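Local structure of insecticidal protein (7ML9) at residues A[91-96]-A[169-174]; A[125-130]-A[202-207]. The protein is an insecticidal toxin, active against the western corn rootworm, that probably kills by forming beta-barrel pores in membranes. All blocks are in the same frame, centred on the assembly; numbering follows the deposited sequence.

Contact 1. Residues A[91-96]-A[169-174]; sequences AWATLE and TEYNFQ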
loop_
_atom_site.group_PDB
_atom_site.type_symbol
_atom_site.label_atom_id
_atom_site.label_comp_id
_atom_site.label_asym_id
_atom_site.label_seq_id
_atom_site.Cartn_x
_atom_site.Cartn_y
_atom_site.Cartn_z
ATOM N N ALA A 91 -11.700 -5.049 -6.586
ATOM C CA ALA A 91 -10.819 -4.664 -5.494
ATOM C C ALA A 91 -9.569 -4.030 -6.089
ATOM O O ALA A 91 -9.081 -4.476 -7.129
ATOM C CB ALA A 91 -10.458 -5.858 -4.615
ATOM N N TRP A 92 -9.071 -2.978 -5.443
ATOM C CA TRP A 92 -7.931 -2.243 -5.974
ATOM C C TRP A 92 -7.205 -1.561 -4.823
ATOM O O TRP A 92 -7.693 -1.513 -3.690
ATOM C CB TRP A 92 -8.361 -1.243 -7.061
ATOM C CG TRP A 92 -9.176 -0.052 -6.608
ATOM C CD1 TRP A 92 -8.719 1.222 -6.391
ATOM C CD2 TRP A 92 -10.596 -0.010 -6.371
ATOM N NE1 TRP A 92 -9.759 2.047 -6.018
ATOM C CE2 TRP A 92 -10.920 1.316 -5.999
ATOM C CE3 TRP A 92 -11.617 -0.965 -6.431
ATOM C CZ2 TRP A 92 -12.225 1.707 -5.676
ATOM C CZ3 TRP A 92 -12.910 -0.575 -6.113
ATOM C CH2 TRP A 92 -13.201 0.746 -5.738
ATOM N N ALA A 93 -6.016 -1.040 -5.117
ATOM C CA ALA A 93 -5.200 -0.393 -4.101
ATOM C C ALA A 93 -4.470 0.769 -4.743
ATOM O O ALA A 93 -3.997 0.659 -5.879
ATOM C CB ALA A 93 -4.213 -1.372 -3.463
ATOM N N THR A 94 -4.433 1.895 -4.046
ATOM C CA THR A 94 -3.852 3.107 -4.592
ATOM C C THR A 94 -2.905 3.716 -3.573
ATOM O O THR A 94 -3.064 3.547 -2.359
ATOM C CB THR A 94 -4.921 4.142 -5.002
ATOM O OG1 THR A 94 -5.540 4.695 -3.835
ATOM C CG2 THR A 94 -5.983 3.492 -5.864
ATOM N N LEU A 95 -1.911 4.425 -4.095
ATOM C CA LEU A 95 -0.959 5.122 -3.253
ATOM C C LEU A 95 -1.671 6.210 -2.467
ATOM O O LEU A 95 -2.506 6.942 -3.004
ATOM C CB LEU A 95 0.154 5.720 -4.113
ATOM C CG LEU A 95 1.280 6.389 -3.338
ATOM C CD1 LEU A 95 2.066 5.347 -2.572
ATOM C CD2 LEU A 95 2.165 7.150 -4.307
ATOM N N GLU A 96 -1.347 6.306 -1.183
ATOM C CA GLU A 96 -2.033 7.209 -0.268
ATOM C C GLU A 96 -1.056 8.261 0.238
ATOM O O GLU A 96 -0.102 7.936 0.956
ATOM C CB GLU A 96 -2.645 6.427 0.888
ATOM C CG GLU A 96 -3.738 7.193 1.581
ATOM C CD GLU A 96 -3.239 7.896 2.794
ATOM O OE1 GLU A 96 -3.316 9.140 2.828
ATOM O OE2 GLU A 96 -2.772 7.192 3.711
ATOM N N THR A 169 3.642 -3.758 -5.485
ATOM C CA THR A 169 3.540 -4.652 -4.342
ATOM C C THR A 169 2.085 -5.108 -4.273
ATOM O O THR A 169 1.178 -4.353 -4.624
ATOM C CB THR A 169 3.984 -3.956 -3.050
ATOM O OG1 THR A 169 4.094 -4.902 -1.981
ATOM C CG2 THR A 169 3.012 -2.828 -2.641
ATOM N N GLU A 170 1.880 -6.355 -3.872
ATOM C CA GLU A 170 0.558 -6.971 -3.877
ATOM C C GLU A 170 0.071 -7.140 -2.444
ATOM O O GLU A 170 0.712 -7.827 -1.638
ATOM C CB GLU A 170 0.568 -8.318 -4.601
ATOM C CG GLU A 170 -0.829 -8.909 -4.753
ATOM C CD GLU A 170 -0.856 -10.172 -5.594
ATOM O OE1 GLU A 170 0.044 -11.023 -5.416
ATOM O OE2 GLU A 170 -1.775 -10.305 -6.437
ATOM N N TYR A 171 -1.051 -6.501 -2.128
ATOM C CA TYR A 171 -1.650 -6.610 -0.810
ATOM C C TYR A 171 -2.615 -7.783 -0.774
ATOM O O TYR A 171 -3.380 -7.995 -1.719
ATOM C CB TYR A 171 -2.414 -5.331 -0.447
ATOM C CG TYR A 171 -1.520 -4.198 -0.053
ATOM C CD1 TYR A 171 -1.091 -4.054 1.252
ATOM C CD2 TYR A 171 -1.088 -3.282 -0.996
ATOM C CE1 TYR A 171 -0.260 -3.018 1.612
ATOM C CE2 TYR A 171 -0.260 -2.246 -0.647
ATOM C CZ TYR A 171 0.151 -2.121 0.652
ATOM O OH TYR A 171 0.980 -1.081 1.005
ATOM N N ASN A 172 -2.567 -8.541 0.310
ATOM C CA ASN A 172 -3.658 -9.430 0.682
ATOM C C ASN A 172 -4.506 -8.705 1.721
ATOM O O ASN A 172 -3.983 -8.249 2.744
ATOM C CB ASN A 172 -3.138 -10.760 1.231
ATOM C CG ASN A 172 -4.248 -11.774 1.444
ATOM O OD1 ASN A 172 -5.267 -11.476 2.071
ATOM N ND2 ASN A 172 -4.063 -12.978 0.905
ATOM N N PHE A 173 -5.814 -8.616 1.460
ATOM C CA PHE A 173 -6.684 -7.754 2.255
ATOM C C PHE A 173 -6.926 -8.274 3.665
ATOM O O PHE A 173 -7.495 -7.541 4.479
ATOM C CB PHE A 173 -8.022 -7.548 1.536
ATOM C CG PHE A 173 -7.977 -6.532 0.412
ATOM C CD1 PHE A 173 -6.800 -6.258 -0.278
ATOM C CD2 PHE A 173 -9.124 -5.849 0.045
ATOM C CE1 PHE A 173 -6.772 -5.323 -1.314
ATOM C CE2 PHE A 173 -9.109 -4.913 -0.983
ATOM C CZ PHE A 173 -7.926 -4.643 -1.667
ATOM N N GLN A 174 -6.516 -9.494 4.001
ATOM C CA GLN A 174 -6.731 -9.959 5.366
ATOM C C GLN A 174 -5.860 -9.180 6.342
ATOM O O GLN A 174 -4.680 -8.918 6.072
ATOM C CB GLN A 174 -6.440 -11.454 5.492
ATOM C CG GLN A 174 -6.561 -11.984 6.925
ATOM C CD GLN A 174 -6.076 -13.425 7.082
ATOM O OE1 GLN A 174 -6.374 -14.291 6.253
ATOM N NE2 GLN A 174 -5.332 -13.684 8.153
#
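Ala91 and Phe173 meet where the two-stranded hairpin of strands 153-160 and 165-172 packs against the long strand 86-115, in an elongated beta-rich fold of the aerolysin/epsilon-toxin kind. No hydrogen bond joins 91-96 to 169-174; the contact is one of side chains between separate sheets. Ala91 begins it: its CB lies 4.0 Å from CE2 of Phe173, approaching the ring obliquely. At Trp92 the side chain turns from the hairpin and its ring stacks with that of Tyr220, while the backbone pairs with the same tyrosine on strand 201-229. What Trp92 offers the hairpin is its carbonyl O, which sits at the edge of the Phe173 ring, near the ring plane, 3.7 Å from CZ. Phe173 reaches both residues because its CG stands anti to its own carbonyl carbon (chi1 -79°), sending the ring across to strand 86-115. Ala93 again faces the hairpin and makes a looser contact, CB to CD2 of Tyr171 at 4.4 Å; Ala154 and Met156 of the partner hairpin strand also touch this methyl. The side chains of Ala91 and Ala93 thus point to the hairpin and that of Trp92 away from it, the alternation expected of a beta strand. At the end of strand 165-172, Asn172 opens an Asx turn, its OD1 accepting from the backbone N of Gln174 at 3.0 Å in the carbonyl plane, with an N-H...O angle of 173°.

Contact 2. Residues A[125-130]-A[202-207]; sequences LLTPEF and YRVLAY. With EDO (1,2-ethanediol), chain I.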
loop_
_atom_site.group_PDB
_atom_site.type_symbol
_atom_site.label_atom_id
_atom_site.label_comp_id
_atom_site.label_asym_id
_atom_site.label_seq_id
_atom_site.Cartn_x
_atom_site.Cartn_y
_atom_site.Cartn_z
ATOM N N LEU A 125 41.970 9.055 -19.538
ATOM C CA LEU A 125 42.023 7.619 -19.286
ATOM C C LEU A 125 40.648 7.130 -18.843
ATOM O O LEU A 125 40.014 7.748 -17.982
ATOM C CB LEU A 125 43.075 7.306 -18.217
ATOM C CG LEU A 125 44.504 7.710 -18.607
ATOM C CD1 LEU A 125 45.515 7.361 -17.501
ATOM C CD2 LEU A 125 44.850 7.037 -19.908
ATOM N N LEU A 126 40.202 6.027 -19.436
ATOM C CA LEU A 126 38.917 5.425 -19.117
ATOM C C LEU A 126 39.032 4.525 -17.895
ATOM O O LEU A 126 39.944 3.687 -17.810
ATOM C CB LEU A 126 38.405 4.629 -20.316
ATOM C CG LEU A 126 37.969 5.515 -21.477
ATOM C CD1 LEU A 126 37.979 4.745 -22.785
ATOM C CD2 LEU A 126 36.566 6.057 -21.163
ATOM N N THR A 127 38.106 4.701 -16.948
ATOM C CA THR A 127 38.047 3.836 -15.780
ATOM C C THR A 127 37.444 2.487 -16.153
ATOM O O THR A 127 36.765 2.352 -17.175
ATOM C CB THR A 127 37.209 4.468 -14.665
ATOM O OG1 THR A 127 35.832 4.533 -15.069
ATOM C CG2 THR A 127 37.707 5.851 -14.319
ATOM N N PRO A 128 37.681 1.464 -15.344
ATOM C CA PRO A 128 36.917 0.225 -15.492
ATOM C C PRO A 128 35.460 0.478 -15.126
ATOM O O PRO A 128 35.093 1.534 -14.604
ATOM C CB PRO A 128 37.586 -0.740 -14.506
ATOM C CG PRO A 128 38.897 -0.090 -14.137
ATOM C CD PRO A 128 38.681 1.380 -14.267
ATOM N N GLU A 129 34.618 -0.503 -15.435
ATOM C CA GLU A 129 33.283 -0.536 -14.857
ATOM C C GLU A 129 33.358 -1.050 -13.431
ATOM O O GLU A 129 34.118 -1.972 -13.127
ATOM C CB GLU A 129 32.365 -1.428 -15.687
ATOM C CG GLU A 129 32.077 -0.838 -17.037
ATOM C CD GLU A 129 31.272 -1.765 -17.908
ATOM O OE1 GLU A 129 31.169 -2.964 -17.564
ATOM O OE2 GLU A 129 30.754 -1.296 -18.943
ATOM N N PHE A 130 32.597 -0.432 -12.543
ATOM C CA PHE A 130 32.458 -0.966 -11.204
ATOM C C PHE A 130 31.102 -1.657 -11.109
ATOM O O PHE A 130 30.248 -1.504 -11.988
ATOM C CB PHE A 130 32.618 0.130 -10.154
ATOM C CG PHE A 130 34.003 0.761 -10.138
ATOM C CD1 PHE A 130 34.287 1.858 -10.931
ATOM C CD2 PHE A 130 35.000 0.251 -9.314
ATOM C CE1 PHE A 130 35.545 2.443 -10.916
ATOM C CE2 PHE A 130 36.279 0.827 -9.287
ATOM C CZ PHE A 130 36.543 1.922 -10.093
ATOM N N TYR A 202 46.614 8.405 -10.368
ATOM C CA TYR A 202 45.326 8.637 -9.736
ATOM C C TYR A 202 44.707 7.316 -9.285
ATOM O O TYR A 202 44.986 6.249 -9.838
ATOM C CB TYR A 202 44.369 9.355 -10.689
ATOM C CG TYR A 202 44.607 10.836 -10.839
ATOM C CD1 TYR A 202 45.645 11.476 -10.160
ATOM C CD2 TYR A 202 43.772 11.608 -11.650
ATOM C CE1 TYR A 202 45.855 12.835 -10.298
ATOM C CE2 TYR A 202 43.975 12.966 -11.793
ATOM C CZ TYR A 202 45.018 13.572 -11.114
ATOM O OH TYR A 202 45.212 14.921 -11.246
ATOM N N ARG A 203 43.898 7.395 -8.240
ATOM C CA ARG A 203 43.143 6.262 -7.734
ATOM C C ARG A 203 41.671 6.614 -7.858
ATOM O O ARG A 203 41.270 7.715 -7.471
ATOM C CB ARG A 203 43.510 5.978 -6.281
ATOM C CG ARG A 203 42.881 4.748 -5.705
ATOM C CD ARG A 203 43.604 4.360 -4.434
ATOM N NE ARG A 203 43.109 5.107 -3.286
ATOM C CZ ARG A 203 43.776 5.260 -2.149
ATOM N NH1 ARG A 203 44.983 4.725 -2.011
ATOM N NH2 ARG A 203 43.240 5.957 -1.151
ATOM N N VAL A 204 40.881 5.709 -8.432
ATOM C CA VAL A 204 39.431 5.872 -8.522
ATOM C C VAL A 204 38.792 4.924 -7.518
ATOM O O VAL A 204 38.980 3.708 -7.613
ATOM C CB VAL A 204 38.906 5.584 -9.934
ATOM C CG1 VAL A 204 37.399 5.881 -9.999
ATOM C CG2 VAL A 204 39.663 6.401 -10.950
ATOM N N LEU A 205 38.050 5.477 -6.555
ATOM C CA LEU A 205 37.248 4.703 -5.611
ATOM C C LEU A 205 35.776 4.834 -5.978
ATOM O O LEU A 205 35.304 5.935 -6.284
ATOM C CB LEU A 205 37.440 5.182 -4.173
ATOM C CG LEU A 205 38.816 5.354 -3.536
ATOM C CD1 LEU A 205 38.656 5.683 -2.060
ATOM C CD2 LEU A 205 39.608 4.110 -3.659
ATOM N N ALA A 206 35.044 3.717 -5.930
ATOM C CA ALA A 206 33.638 3.691 -6.325
ATOM C C ALA A 206 32.767 3.345 -5.126
ATOM O O ALA A 206 33.117 2.473 -4.315
ATOM C CB ALA A 206 33.378 2.685 -7.457
ATOM N N TYR A 207 31.635 4.043 -5.016
ATOM C CA TYR A 207 30.661 3.815 -3.959
ATOM C C TYR A 207 29.274 3.731 -4.567
ATOM O O TYR A 207 28.930 4.513 -5.459
ATOM C CB TYR A 207 30.690 4.929 -2.912
ATOM C CG TYR A 207 32.004 5.061 -2.198
ATOM C CD1 TYR A 207 33.054 5.772 -2.769
ATOM C CD2 TYR A 207 32.198 4.486 -0.957
ATOM C CE1 TYR A 207 34.267 5.899 -2.116
ATOM C CE2 TYR A 207 33.408 4.614 -0.290
ATOM C CZ TYR A 207 34.438 5.323 -0.882
ATOM O OH TYR A 207 35.647 5.452 -0.243
HETATM C C1 EDO I . 45.686 1.636 -4.938
HETATM O O1 EDO I . 44.611 0.845 -5.459
HETATM C C2 EDO I . 45.792 1.454 -3.433
HETATM O O2 EDO I . 45.833 2.751 -2.832
#
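Phe130 lies against Ala206 from its first side-chain atom onward. Its CB is 3.8 Å from Ala206 CB, and at CG the same methyl comes to 3.4 Å, the closest approach between 125-130 and 202-207. The ring, with CG anti to the carbonyl carbon (chi1 -64°), spreads one face over that methyl in a CH-pi contact: Ala206 CB is 3.5 Å from the ring centroid and 19° off the normal, displaced toward the rim on the CG side. Farther out Val204 joins in. CE1 meets CG1 of Val204 at 4.0 Å, and CZ, at the tip, comes to 3.9 Å from the Val204 carbonyl O, which approaches obliquely. The other branch of Val204, CG2, turns to Thr127 and meets its CG2 at 3.9 Å, the two side chains crossing at about a right angle. With the methyl of Thr127 given to the valine, OG1 is left for polar work: it donates to the carbonyl O of Pro128 at 3.1 Å and accepts from the backbone N of Gln192, tying the bend between strands 123-126 and 130-147 to the segment just before strand 193-196. Leu114, Ile287 and Leu285 of the adjoining strands also touch Val204 or Ala206. These buried apolar residues, alternating along strand 201-229 and covered by a facing segment, form the kind of layer found inside a beta sandwich.

How the contacts relate
Contacts 1 and 2 sit along the length of one elongated molecule, their centres 43 Å apart and their nearest atoms about 26 Å apart. Contact 1 lies near the centre of the molecule, contact 2 some 40 Å from it. Their segments alternate in sequence, 91-96, 125-130, 169-174, 202-207, so the chain visits each site twice. Strand 86-115, which supplies a segment of contact 1, and strand 201-229, which supplies one of contact 2, are antiparallel neighbours in the large mixed sheet and connect the two places. Long strands therefore carry a single sheet past separate packing partners, a hairpin in contact 1 and a strand-joining bend in contact 2, consistent with the extended architecture of beta-pore-forming toxins.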